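Local coordinates for protection of telomeres protein 1 (Schizosaccharomyces pombe, PDB 7CUI) that protects the single-stranded 3' telomeric overhang by binding the sequence GGTTAC, and regulates telomerase and telomere length, at residues Asn16-Leu29 with Val159-Tyr171. Numbering follows the deposited sequence.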
ATOM      1  N   ASN A  16     -20.530  -0.476  -4.322  1.00 85.97           N
ATOM      2  CA  ASN A  16     -19.054  -0.714  -4.313  1.00 86.90           C
ATOM      3  C   ASN A  16     -18.634  -1.314  -5.657  1.00 90.24           C
ATOM      4  O   ASN A  16     -18.124  -2.436  -5.710  1.00 89.53           O
ATOM      5  CB  ASN A  16     -18.622  -1.570  -3.116  1.00 84.72           C
ATOM      6  CG  ASN A  16     -19.022  -0.998  -1.769  1.00 83.37           C
ATOM      7  OD1 ASN A  16     -19.667   0.047  -1.687  1.00 87.76           O
ATOM      8  ND2 ASN A  16     -18.644  -1.682  -0.702  1.00 81.07           N
ATOM      9  N   GLU A  17     -18.863  -0.547  -6.733  1.00 83.65           N
ATOM     10  CA  GLU A  17     -18.542  -0.940  -8.099  1.00 76.72           C
ATOM     11  C   GLU A  17     -17.081  -0.586  -8.378  1.00 65.41           C
ATOM     12  O   GLU A  17     -16.707   0.583  -8.315  1.00 64.59           O
ATOM     13  CB  GLU A  17     -19.517  -0.245  -9.058  1.00 78.95           C
ATOM     14  CG  GLU A  17     -19.170  -0.387 -10.532  1.00 87.29           C
ATOM     15  CD  GLU A  17     -19.552  -1.697 -11.204  1.00 94.43           C
ATOM     16  OE1 GLU A  17     -18.720  -2.221 -11.972  1.00 94.74           O
ATOM     17  OE2 GLU A  17     -20.686  -2.179 -10.977  1.00 99.69           O
ATOM     18  N   ILE A  18     -16.258  -1.598  -8.687  1.00 57.78           N
ATOM     19  CA  ILE A  18     -14.817  -1.404  -8.783  1.00 53.74           C
ATOM     20  C   ILE A  18     -14.449  -0.699 -10.090  1.00 51.50           C
ATOM     21  O   ILE A  18     -15.164  -0.822 -11.083  1.00 49.72           O
ATOM     22  CB  ILE A  18     -14.030  -2.719  -8.576  1.00 52.92           C
ATOM     23  CG1 ILE A  18     -14.236  -3.712  -9.725  1.00 54.44           C
ATOM     24  CG2 ILE A  18     -14.342  -3.329  -7.215  1.00 49.02           C
ATOM     25  CD1 ILE A  18     -13.445  -4.999  -9.599  1.00 53.09           C
ATOM     26  N   THR A  19     -13.321   0.032 -10.066  1.00 47.76           N
ATOM     27  CA  THR A  19     -12.820   0.761 -11.223  1.00 45.76           C
ATOM     28  C   THR A  19     -12.335  -0.223 -12.283  1.00 47.30           C
ATOM     29  O   THR A  19     -11.783  -1.276 -11.962  1.00 46.61           O
ATOM     30  CB  THR A  19     -11.590   1.633 -10.918  1.00 43.19           C
ATOM     31  OG1 THR A  19     -11.255   1.684  -9.531  1.00 40.11           O
ATOM     32  CG2 THR A  19     -11.704   3.030 -11.488  1.00 39.86           C
ATOM     33  N   ALA A  20     -12.524   0.166 -13.547  1.00 45.33           N
ATOM     34  CA  ALA A  20     -11.890  -0.508 -14.664  1.00 47.04           C
ATOM     35  C   ALA A  20     -10.374  -0.290 -14.605  1.00 46.25           C
ATOM     36  O   ALA A  20      -9.625  -0.990 -15.287  1.00 48.24           O
ATOM     37  CB  ALA A  20     -12.488  -0.004 -15.956  1.00 43.88           C
ATOM     38  N   HIS A  21      -9.932   0.658 -13.758  1.00 44.10           N
ATOM     39  CA  HIS A  21      -8.549   1.118 -13.760  1.00 43.31           C
ATOM     40  C   HIS A  21      -7.639   0.252 -12.885  1.00 42.17           C
ATOM     41  O   HIS A  21      -6.441   0.515 -12.810  1.00 40.24           O
ATOM     42  CB  HIS A  21      -8.437   2.599 -13.373  1.00 42.91           C
ATOM     43  CG  HIS A  21      -8.953   3.544 -14.409  1.00 44.64           C
ATOM     44  ND1 HIS A  21      -9.982   4.430 -14.145  1.00 45.27           N
ATOM     45  CD2 HIS A  21      -8.590   3.754 -15.692  1.00 45.97           C
ATOM     46  CE1 HIS A  21     -10.234   5.143 -15.222  1.00 47.17           C
ATOM     47  NE2 HIS A  21      -9.395   4.745 -16.184  1.00 47.70           N
ATOM     48  N   VAL A  22      -8.201  -0.767 -12.222  1.00 41.92           N
ATOM     49  CA  VAL A  22      -7.383  -1.664 -11.421  1.00 40.17           C
ATOM     50  C   VAL A  22      -7.726  -3.106 -11.781  1.00 43.51           C
ATOM     51  O   VAL A  22      -8.865  -3.535 -11.622  1.00 46.73           O
ATOM     52  CB  VAL A  22      -7.528  -1.388  -9.910  1.00 36.73           C
ATOM     53  CG1 VAL A  22      -6.797  -2.423  -9.070  1.00 35.41           C
ATOM     54  CG2 VAL A  22      -7.073   0.017  -9.539  1.00 32.30           C
ATOM     55  N   ILE A  23      -6.718  -3.830 -12.281  1.00 45.41           N
ATOM     56  CA  ILE A  23      -6.811  -5.241 -12.626  1.00 49.32           C
ATOM     57  C   ILE A  23      -6.052  -6.051 -11.575  1.00 49.48           C
ATOM     58  O   ILE A  23      -5.056  -5.593 -11.023  1.00 48.29           O
ATOM     59  CB  ILE A  23      -6.262  -5.477 -14.050  1.00 51.03           C
ATOM     60  CG1 ILE A  23      -7.285  -5.088 -15.118  1.00 54.81           C
ATOM     61  CG2 ILE A  23      -5.776  -6.904 -14.236  1.00 53.98           C
ATOM     62  CD1 ILE A  23      -6.759  -5.179 -16.538  1.00 64.83           C
ATOM     63  N   ASN A  24      -6.531  -7.269 -11.314  1.00 49.11           N
ATOM     64  CA  ASN A  24      -5.881  -8.189 -10.397  1.00 48.40           C
ATOM     65  C   ASN A  24      -5.329  -9.384 -11.173  1.00 52.54           C
ATOM     66  O   ASN A  24      -5.777  -9.675 -12.282  1.00 49.70           O
ATOM     67  CB  ASN A  24      -6.834  -8.613  -9.278  1.00 48.07           C
ATOM     68  CG  ASN A  24      -7.230  -7.460  -8.382  1.00 48.65           C
ATOM     69  OD1 ASN A  24      -6.551  -7.173  -7.398  1.00 48.43           O
ATOM     70  ND2 ASN A  24      -8.325  -6.792  -8.712  1.00 46.46           N
ATOM     71  N   GLU A  25      -4.344 -10.065 -10.574  1.00 53.72           N
ATOM     72  CA  GLU A  25      -3.735 -11.258 -11.140  1.00 59.95           C
ATOM     73  C   GLU A  25      -4.696 -12.428 -10.960  1.00 60.34           C
ATOM     74  O   GLU A  25      -5.459 -12.444  -9.998  1.00 52.79           O
ATOM     75  CB  GLU A  25      -2.419 -11.555 -10.417  1.00 61.61           C
ATOM     76  CG  GLU A  25      -1.251 -11.816 -11.352  1.00 73.48           C
ATOM     77  CD  GLU A  25      -0.916 -10.684 -12.312  1.00 80.02           C
ATOM     78  OE1 GLU A  25      -1.126  -9.509 -11.944  1.00 83.17           O
ATOM     79  OE2 GLU A  25      -0.449 -10.982 -13.432  1.00 87.12           O
ATOM     80  N   PRO A  26      -4.701 -13.433 -11.870  1.00 65.84           N
ATOM     81  CA  PRO A  26      -5.537 -14.623 -11.689  1.00 68.28           C
ATOM     82  C   PRO A  26      -5.175 -15.351 -10.395  1.00 67.38           C
ATOM     83  O   PRO A  26      -4.015 -15.709 -10.183  1.00 67.41           O
ATOM     84  CB  PRO A  26      -5.219 -15.489 -12.921  1.00 68.67           C
ATOM     85  CG  PRO A  26      -4.665 -14.514 -13.941  1.00 68.25           C
ATOM     86  CD  PRO A  26      -3.936 -13.466 -13.127  1.00 67.63           C
ATOM     87  N   ALA A  27      -6.178 -15.537  -9.525  1.00 70.13           N
ATOM     88  CA  ALA A  27      -5.990 -16.167  -8.226  1.00 72.20           C
ATOM     89  C   ALA A  27      -7.297 -16.783  -7.726  1.00 76.32           C
ATOM     90  O   ALA A  27      -8.385 -16.326  -8.078  1.00 73.02           O
ATOM     91  CB  ALA A  27      -5.443 -15.165  -7.239  1.00 66.02           C
ATOM     92  N   SER A  28      -7.161 -17.803  -6.868  1.00 79.47           N
ATOM     93  CA  SER A  28      -8.278 -18.586  -6.361  1.00 82.29           C
ATOM     94  C   SER A  28      -8.705 -18.118  -4.969  1.00 82.68           C
ATOM     95  O   SER A  28      -9.563 -18.746  -4.351  1.00 89.53           O
ATOM     96  CB  SER A  28      -7.935 -20.057  -6.357  1.00 87.22           C
ATOM     97  OG  SER A  28      -7.478 -20.478  -7.635  1.00 86.14           O
ATOM     98  N   LEU A  29      -8.106 -17.024  -4.476  1.00 74.20           N
ATOM     99  CA  LEU A  29      -8.465 -16.471  -3.175  1.00 70.24           C
ATOM    100  C   LEU A  29      -9.862 -15.866  -3.257  1.00 68.90           C
ATOM    101  O   LEU A  29     -10.218 -15.273  -4.273  1.00 71.06           O
ATOM    102  CB  LEU A  29      -7.465 -15.386  -2.759  1.00 66.50           C
ATOM    103  CG  LEU A  29      -5.988 -15.650  -3.043  1.00 68.43           C
ATOM    104  CD1 LEU A  29      -5.161 -14.414  -2.726  1.00 64.83           C
ATOM    105  CD2 LEU A  29      -5.484 -16.858  -2.262  1.00 69.13           C
ATOM    106  N   VAL A 159     -13.675  13.491   0.132  1.00 31.76           N
ATOM    107  CA  VAL A 159     -13.709  12.992  -1.235  1.00 32.58           C
ATOM    108  C   VAL A 159     -14.157  11.533  -1.276  1.00 32.09           C
ATOM    109  O   VAL A 159     -14.017  10.797  -0.300  1.00 34.81           O
ATOM    110  CB  VAL A 159     -12.338  13.152  -1.923  1.00 31.66           C
ATOM    111  CG1 VAL A 159     -11.980  14.616  -2.133  1.00 35.03           C
ATOM    112  CG2 VAL A 159     -11.230  12.421  -1.178  1.00 29.52           C
ATOM    113  N   GLU A 160     -14.677  11.137  -2.443  1.00 31.88           N
ATOM    114  CA  GLU A 160     -14.948   9.747  -2.759  1.00 30.51           C
ATOM    115  C   GLU A 160     -13.763   9.182  -3.529  1.00 29.47           C
ATOM    116  O   GLU A 160     -13.451   9.652  -4.620  1.00 30.73           O
ATOM    117  CB  GLU A 160     -16.172   9.643  -3.660  1.00 30.68           C
ATOM    118  CG  GLU A 160     -17.458   9.515  -2.895  1.00 31.70           C
ATOM    119  CD  GLU A 160     -18.672   9.379  -3.787  1.00 34.04           C
ATOM    120  OE1 GLU A 160     -19.773   9.166  -3.242  1.00 34.21           O
ATOM    121  OE2 GLU A 160     -18.508   9.493  -5.018  1.00 33.14           O
ATOM    122  N   THR A 161     -13.133   8.159  -2.954  1.00 27.82           N
ATOM    123  CA  THR A 161     -12.027   7.469  -3.590  1.00 28.06           C
ATOM    124  C   THR A 161     -12.552   6.169  -4.200  1.00 28.42           C
ATOM    125  O   THR A 161     -13.478   5.566  -3.659  1.00 30.68           O
ATOM    126  CB  THR A 161     -10.888   7.293  -2.582  1.00 27.58           C
ATOM    127  OG1 THR A 161     -11.398   6.534  -1.483  1.00 28.70           O
ATOM    128  CG2 THR A 161     -10.355   8.618  -2.075  1.00 27.28           C
ATOM    129  N   PRO A 162     -12.016   5.709  -5.359  1.00 27.79           N
ATOM    130  CA  PRO A 162     -12.551   4.526  -6.034  1.00 28.22           C
ATOM    131  C   PRO A 162     -12.387   3.218  -5.265  1.00 29.72           C
ATOM    132  O   PRO A 162     -11.570   3.128  -4.351  1.00 30.60           O
ATOM    133  CB  PRO A 162     -11.797   4.471  -7.372  1.00 27.20           C
ATOM    134  CG  PRO A 162     -10.557   5.313  -7.166  1.00 26.43           C
ATOM    135  CD  PRO A 162     -10.909   6.334  -6.106  1.00 26.51           C
ATOM    136  N   TRP A 163     -13.194   2.221  -5.658  1.00 32.20           N
ATOM    137  CA  TRP A 163     -13.195   0.875  -5.106  1.00 32.81           C
ATOM    138  C   TRP A 163     -12.431  -0.061  -6.033  1.00 33.23           C
ATOM    139  O   TRP A 163     -12.564   0.036  -7.254  1.00 34.92           O
ATOM    140  CB  TRP A 163     -14.633   0.368  -4.948  1.00 32.95           C
ATOM    141  CG  TRP A 163     -15.376   0.997  -3.816  1.00 32.24           C
ATOM    142  CD1 TRP A 163     -16.172   2.101  -3.875  1.00 32.31           C
ATOM    143  CD2 TRP A 163     -15.384   0.563  -2.444  1.00 32.77           C
ATOM    144  NE1 TRP A 163     -16.686   2.381  -2.639  1.00 33.36           N
ATOM    145  CE2 TRP A 163     -16.222   1.456  -1.740  1.00 33.72           C
ATOM    146  CE3 TRP A 163     -14.780  -0.490  -1.741  1.00 31.05           C
ATOM    147  CZ2 TRP A 163     -16.461   1.324  -0.371  1.00 34.16           C
ATOM    148  CZ3 TRP A 163     -15.016  -0.617  -0.388  1.00 30.24           C
ATOM    149  CH2 TRP A 163     -15.847   0.279   0.287  1.00 32.20           C
ATOM    150  N   PHE A 164     -11.666  -0.986  -5.437  1.00 32.13           N
ATOM    151  CA  PHE A 164     -10.910  -1.971  -6.195  1.00 33.80           C
ATOM    152  C   PHE A 164     -10.622  -3.184  -5.315  1.00 35.22           C
ATOM    153  O   PHE A 164     -10.643  -3.085  -4.087  1.00 35.30           O
ATOM    154  CB  PHE A 164      -9.633  -1.361  -6.785  1.00 32.95           C
ATOM    155  CG  PHE A 164      -8.666  -0.794  -5.773  1.00 32.57           C
ATOM    156  CD1 PHE A 164      -8.787   0.517  -5.328  1.00 31.03           C
ATOM    157  CD2 PHE A 164      -7.641  -1.572  -5.252  1.00 32.92           C
ATOM    158  CE1 PHE A 164      -7.911   1.036  -4.386  1.00 31.26           C
ATOM    159  CE2 PHE A 164      -6.757  -1.050  -4.316  1.00 33.45           C
ATOM    160  CZ  PHE A 164      -6.890   0.255  -3.886  1.00 32.61           C
ATOM    161  N   ASP A 165     -10.377  -4.327  -5.967  1.00 39.08           N
ATOM    162  CA  ASP A 165      -9.965  -5.532  -5.267  1.00 42.22           C
ATOM    163  C   ASP A 165      -8.455  -5.479  -5.067  1.00 41.27           C
ATOM    164  O   ASP A 165      -7.731  -4.998  -5.937  1.00 44.64           O
ATOM    165  CB  ASP A 165     -10.424  -6.797  -5.996  1.00 46.51           C
ATOM    166  CG  ASP A 165     -11.920  -7.049  -5.904  1.00 51.34           C
ATOM    167  OD1 ASP A 165     -12.527  -6.615  -4.907  1.00 51.52           O
ATOM    168  OD2 ASP A 165     -12.467  -7.676  -6.833  1.00 58.14           O
ATOM    169  N   ILE A 166      -7.995  -5.962  -3.907  1.00 42.07           N
ATOM    170  CA  ILE A 166      -6.588  -5.933  -3.533  1.00 41.76           C
ATOM    171  C   ILE A 166      -6.226  -7.283  -2.918  1.00 40.52           C
ATOM    172  O   ILE A 166      -7.013  -7.841  -2.157  1.00 39.34           O
ATOM    173  CB  ILE A 166      -6.322  -4.761  -2.557  1.00 40.23           C
ATOM    174  CG1 ILE A 166      -4.837  -4.552  -2.257  1.00 41.09           C
ATOM    175  CG2 ILE A 166      -7.117  -4.927  -1.272  1.00 41.36           C
ATOM    176  CD1 ILE A 166      -4.001  -4.272  -3.476  1.00 45.59           C
ATOM    177  N   TYR A 167      -5.046  -7.809  -3.274  1.00 41.11           N
ATOM    178  CA  TYR A 167      -4.506  -8.978  -2.596  1.00 42.61           C
ATOM    179  C   TYR A 167      -3.453  -8.524  -1.594  1.00 43.05           C
ATOM    180  O   TYR A 167      -2.625  -7.673  -1.911  1.00 45.57           O
ATOM    181  CB  TYR A 167      -3.815  -9.938  -3.566  1.00 44.37           C
ATOM    182  CG  TYR A 167      -4.636 -10.455  -4.718  1.00 46.88           C
ATOM    183  CD1 TYR A 167      -6.019 -10.500  -4.668  1.00 48.80           C
ATOM    184  CD2 TYR A 167      -4.014 -10.948  -5.854  1.00 50.18           C
ATOM    185  CE1 TYR A 167      -6.764 -10.991  -5.729  1.00 52.03           C
ATOM    186  CE2 TYR A 167      -4.742 -11.446  -6.922  1.00 52.70           C
ATOM    187  CZ  TYR A 167      -6.124 -11.469  -6.859  1.00 51.72           C
ATOM    188  OH  TYR A 167      -6.843 -11.955  -7.912  1.00 53.84           O
ATOM    189  N   VAL A 168      -3.481  -9.106  -0.392  1.00 43.19           N
ATOM    190  CA  VAL A 168      -2.479  -8.803   0.618  1.00 41.40           C
ATOM    191  C   VAL A 168      -1.866 -10.105   1.119  1.00 44.04           C
ATOM    192  O   VAL A 168      -2.561 -11.107   1.267  1.00 44.37           O
ATOM    193  CB  VAL A 168      -3.039  -7.957   1.782  1.00 39.17           C
ATOM    194  CG1 VAL A 168      -3.620  -6.636   1.300  1.00 35.97           C
ATOM    195  CG2 VAL A 168      -4.043  -8.718   2.638  1.00 38.70           C
ATOM    196  N   LYS A 169      -0.550 -10.072   1.357  1.00 44.54           N
ATOM    197  CA  LYS A 169       0.134 -11.160   2.032  1.00 46.27           C
ATOM    198  C   LYS A 169       0.492 -10.715   3.448  1.00 45.86           C
ATOM    199  O   LYS A 169       1.146  -9.693   3.640  1.00 47.44           O
ATOM    200  CB  LYS A 169       1.326 -11.676   1.217  1.00 47.45           C
ATOM    201  CG  LYS A 169       2.295 -10.631   0.681  1.00 46.56           C
ATOM    202  CD  LYS A 169       3.231 -11.197  -0.366  1.00 48.03           C
ATOM    203  CE  LYS A 169       3.946 -10.121  -1.155  1.00 49.63           C
ATOM    204  NZ  LYS A 169       4.770 -10.693  -2.247  1.00 56.18           N
ATOM    205  N   GLU A 170       0.018 -11.492   4.425  1.00 47.25           N
ATOM    206  CA  GLU A 170       0.213 -11.232   5.841  1.00 50.55           C
ATOM    207  C   GLU A 170       1.457 -11.986   6.298  1.00 50.14           C
ATOM    208  O   GLU A 170       1.650 -13.139   5.922  1.00 53.07           O
ATOM    209  CB  GLU A 170      -1.018 -11.726   6.602  1.00 54.37           C
ATOM    210  CG  GLU A 170      -1.075 -11.304   8.059  1.00 59.74           C
ATOM    211  CD  GLU A 170      -2.409 -11.632   8.711  1.00 64.73           C
ATOM    212  OE1 GLU A 170      -3.183 -12.401   8.114  1.00 65.89           O
ATOM    213  OE2 GLU A 170      -2.677 -11.111   9.807  1.00 73.43           O
ATOM    214  N   TYR A 171       2.286 -11.325   7.112  1.00 47.85           N
ATOM    215  CA  TYR A 171       3.572 -11.872   7.517  1.00 49.09           C
ATOM    216  C   TYR A 171       4.083 -11.119   8.741  1.00 48.51           C
ATOM    217  O   TYR A 171       3.554 -10.070   9.093  1.00 47.49           O
ATOM    218  CB  TYR A 171       4.589 -11.750   6.379  1.00 50.27           C
ATOM    219  CG  TYR A 171       4.981 -10.329   6.056  1.00 50.14           C
ATOM    220  CD1 TYR A 171       4.154  -9.515   5.300  1.00 48.05           C
ATOM    221  CD2 TYR A 171       6.172  -9.790   6.522  1.00 51.67           C
ATOM    222  CE1 TYR A 171       4.497  -8.204   5.016  1.00 47.06           C
ATOM    223  CE2 TYR A 171       6.534  -8.482   6.243  1.00 49.01           C
ATOM    224  CZ  TYR A 171       5.693  -7.686   5.482  1.00 47.45           C
ATOM    225  OH  TYR A 171       6.037  -6.398   5.196  1.00 43.62           O
TER
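The carbonyl oxygen of Trp163 is gripped twice by Thr19: its backbone N donates at 2.9 Å from Trp163 O, almost in line with the C=O bond, and Thr19 OG1 donates at 3.1 Å to Trp163 O from well above the carbonyl plane. Thr19 also opens the type I turn to Val22 that leads into strand 22-24. Asn16, poorly ordered and the first residue modelled, lies over one face of the Trp163 indole. Trp163 turns its CG anti to the carbonyl carbon (chi1 -74°), which lays the indole flat against the Asn16 amide, the two planes only 11° apart and Asn16 CG 3.6 Å above the indole plane, offset toward its rim. An alanine in place of Trp163 removes the surface on which the Asn16 amide stacks and would probably leave that amide free to turn. Farther along, Val22 CB packs 3.8 Å from Phe164 CB. At the other end Tyr167 OH donates to Glu25 O at 2.6 Å, in the plane of the phenol ring, while Ala27 CB sits 3.8 Å from Tyr167 CZ and Leu29 CD1 sits more loosely over one face, 4.5 Å from Tyr167 CD1. Strands 22-24 and 163-171 each pair antiparallel with strand 190-198 but not with each other, in a curled sheet consistent with an OB-like barrel in this C-terminal part of the protein.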